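Alpha/beta hydrolase fold protein (Sphaerobacter thermophilus, PDB 3R0V) probably acts as a hydrolase of the alpha/beta hydrolase fold, with a natural substrate that is not established, and binds D-malate in its crystal. Local coordinates at residues 80-85 with 107-112. Numbering follows the deposited sequence. Where two conformers were deposited one is given.
Sequences AIIDAA and SGLPIT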
ATOM      1  N   ALA A  80       2.920   1.987 -15.688  1.00 11.58           N
ATOM      2  CA  ALA A  80       1.904   2.393 -16.655  1.00 12.12           C
ATOM      3  C   ALA A  80       1.052   3.529 -16.115  1.00 10.60           C
ATOM      4  O   ALA A  80       0.673   4.439 -16.852  1.00 12.96           O
ATOM      5  CB  ALA A  80       1.028   1.194 -17.038  1.00 11.50           C
ATOM      6  N   ILE A  81       0.743   3.479 -14.828  1.00 10.55           N
ATOM      7  CA  ILE A  81      -0.050   4.531 -14.201  1.00 11.82           C
ATOM      8  C   ILE A  81       0.741   5.847 -14.083  1.00 10.92           C
ATOM      9  O   ILE A  81       0.186   6.932 -14.282  1.00 11.57           O
ATOM     10  CB  ILE A  81      -0.583   4.056 -12.821  1.00 11.17           C
ATOM     11  CG1 ILE A  81      -1.590   2.911 -13.039  1.00 10.99           C
ATOM     12  CG2 ILE A  81      -1.197   5.213 -12.041  1.00 14.18           C
ATOM     13  CD1 ILE A  81      -2.809   3.301 -13.839  1.00 15.46           C
ATOM     14  N   ILE A  82       2.024   5.760 -13.739  1.00 11.80           N
ATOM     15  CA  ILE A  82       2.863   6.954 -13.728  1.00 10.90           C
ATOM     16  C   ILE A  82       2.924   7.552 -15.146  1.00 11.65           C
ATOM     17  O   ILE A  82       2.924   8.772 -15.298  1.00 11.94           O
ATOM     18  CB  ILE A  82       4.258   6.669 -13.136  1.00 10.02           C
ATOM     19  CG1 ILE A  82       4.130   6.345 -11.647  1.00 12.73           C
ATOM     20  CG2 ILE A  82       5.192   7.894 -13.306  1.00 11.14           C
ATOM     21  CD1 ILE A  82       5.379   5.766 -11.057  1.00 13.42           C
ATOM     22  N   ASP A  83       2.958   6.709 -16.176  1.00 11.67           N
ATOM     23  CA  ASP A  83       2.860   7.208 -17.552  1.00 11.55           C
ATOM     24  C   ASP A  83       1.534   7.920 -17.800  1.00 12.38           C
ATOM     25  O   ASP A  83       1.513   8.997 -18.407  1.00 13.43           O
ATOM     26  CB  ASP A  83       3.109   6.102 -18.575  1.00 13.63           C
ATOM     27  CG  ASP A  83       4.581   5.890 -18.853  1.00 16.22           C
ATOM     28  OD1 ASP A  83       5.355   6.876 -18.772  1.00 17.26           O
ATOM     29  OD2 ASP A  83       4.970   4.741 -19.141  1.00 20.07           O
ATOM     30  N   ALA A  84       0.432   7.334 -17.328  1.00 14.58           N
ATOM     31  CA  ALA A  84      -0.868   7.984 -17.433  1.00 14.95           C
ATOM     32  C   ALA A  84      -0.863   9.344 -16.732  1.00 16.06           C
ATOM     33  O   ALA A  84      -1.555  10.271 -17.156  1.00 17.65           O
ATOM     34  CB  ALA A  84      -1.963   7.084 -16.855  1.00 15.39           C
ATOM     35  N   ALA A  85      -0.086   9.453 -15.658  1.00 13.52           N
ATOM     36  CA  ALA A  85       0.041  10.701 -14.912  1.00 13.12           C
ATOM     37  C   ALA A  85       0.926  11.733 -15.609  1.00 13.38           C
ATOM     38  O   ALA A  85       1.024  12.884 -15.149  1.00 16.64           O
ATOM     39  CB  ALA A  85       0.582  10.416 -13.521  1.00 13.80           C
ATOM     40  N   SER A 107      13.705   0.128  -8.028  1.00 13.78           N
ATOM     41  CA  SER A 107      13.850  -0.449  -9.360  1.00 13.83           C
ATOM     42  C   SER A 107      14.063   0.606 -10.428  1.00 17.59           C
ATOM     43  O   SER A 107      14.289   0.268 -11.588  1.00 20.29           O
ATOM     44  CB  SER A 107      12.622  -1.286  -9.720  1.00 15.08           C
ATOM     45  OG  SER A 107      12.470  -2.378  -8.829  1.00 22.65           O
ATOM     46  N   GLY A 108      13.969   1.875 -10.051  1.00 15.51           N
ATOM     47  CA  GLY A 108      14.239   2.950 -10.989  1.00 19.05           C
ATOM     48  C   GLY A 108      13.050   3.594 -11.684  1.00 17.33           C
ATOM     49  O   GLY A 108      13.238   4.312 -12.665  1.00 18.49           O
ATOM     50  N   LEU A 109      11.828   3.354 -11.214  1.00 14.70           N
ATOM     51  CA  LEU A 109      10.694   4.066 -11.810  1.00 14.64           C
ATOM     52  C   LEU A 109      10.817   5.569 -11.571  1.00 11.95           C
ATOM     53  O   LEU A 109      11.427   5.997 -10.582  1.00 14.11           O
ATOM     54  CB  LEU A 109       9.356   3.575 -11.259  1.00 13.02           C
ATOM     55  CG  LEU A 109       8.890   2.167 -11.645  1.00 17.86           C
ATOM     56  CD1 LEU A 109       7.400   2.025 -11.394  1.00 17.19           C
ATOM     57  CD2 LEU A 109       9.209   1.836 -13.085  1.00 24.37           C
ATOM     58  N   PRO A 110      10.216   6.376 -12.465  1.00 12.46           N
ATOM     59  CA  PRO A 110      10.312   7.838 -12.345  1.00 12.20           C
ATOM     60  C   PRO A 110       9.383   8.409 -11.280  1.00 13.52           C
ATOM     61  O   PRO A 110       8.404   9.111 -11.559  1.00 15.07           O
ATOM     62  CB  PRO A 110       9.947   8.327 -13.752  1.00 13.64           C
ATOM     63  CG  PRO A 110       9.077   7.257 -14.311  1.00 14.76           C
ATOM     64  CD  PRO A 110       9.602   5.958 -13.738  1.00 14.39           C
ATOM     65  N   ILE A 111       9.706   8.066 -10.036  1.00 12.71           N
ATOM     66  CA  ILE A 111       9.048   8.596  -8.849  1.00 11.74           C
ATOM     67  C   ILE A 111       9.921   9.735  -8.326  1.00 13.08           C
ATOM     68  O   ILE A 111      11.097   9.524  -7.992  1.00 16.03           O
ATOM     69  CB  ILE A 111       8.902   7.487  -7.777  1.00 12.37           C
ATOM     70  CG1 ILE A 111       8.051   6.338  -8.338  1.00 12.30           C
ATOM     71  CG2 ILE A 111       8.271   8.033  -6.508  1.00 11.76           C
ATOM     72  CD1 ILE A 111       7.952   5.110  -7.440  1.00 13.48           C
ATOM     73  N   THR A 112       9.359  10.941  -8.268  1.00 12.72           N
ATOM     74  CA  THR A 112      10.179  12.106  -7.956  0.58 13.69           C
ATOM     75  C   THR A 112      10.228  12.433  -6.460  1.00 12.75           C
ATOM     76  O   THR A 112      11.237  12.939  -5.977  1.00 13.11           O
ATOM     77  CB  THR A 112       9.738  13.323  -8.761  0.58 13.14           C
ATOM     78  OG1 THR A 112       8.336  13.533  -8.568  0.58 14.36           O
ATOM     79  CG2 THR A 112      10.001  13.095 -10.248  0.58 16.08           C
TER
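In this alpha/beta hydrolase fold, the helix-to-strand connection that follows helix 96-106 and leads into strand 111-117 packs against helix 71-84, where Ile82 alone carries the contact made by 80-85. The side-chain packing is apolar, and no hydrogen bond crosses between 80-85 and 107-112. With CG1 of Ile82 beside the backbone N and anti to the carbonyl carbon (chi1 -67°), the extended longer branch carries CD1 inward, to 3.9 Å from CG1 of Ile111 and 4.3 Å from CD1 of Leu109; the Ile82 and Ile111 side chains cross at about a right angle. A beta-branched, fully apolar residue suits this spot because it can fill two directions at once. Leu109 and Ile111 extend the apolar layer: Leu109 also touches Ile75 and Ala79 of helix 71-84, and both lie on Ala104 of helix 96-106. Gly108 follows helix 96-106 in a Schellman motif; with no side chain, it takes the positive phi (97°) without crowding the carbonyl O of Ser107. Pro110 then centres an inverse gamma turn, closed by a 2.7 Å bond from Ile111 N to Leu109 O; its ring-restricted phi fits such a turn, which swings the chain into the strand. The shorter branch of Ile82 meets the exposed Pro110, CG2 lying 4.1 Å from ring atom CG of Pro110 and 3.9 Å from Pro110 O.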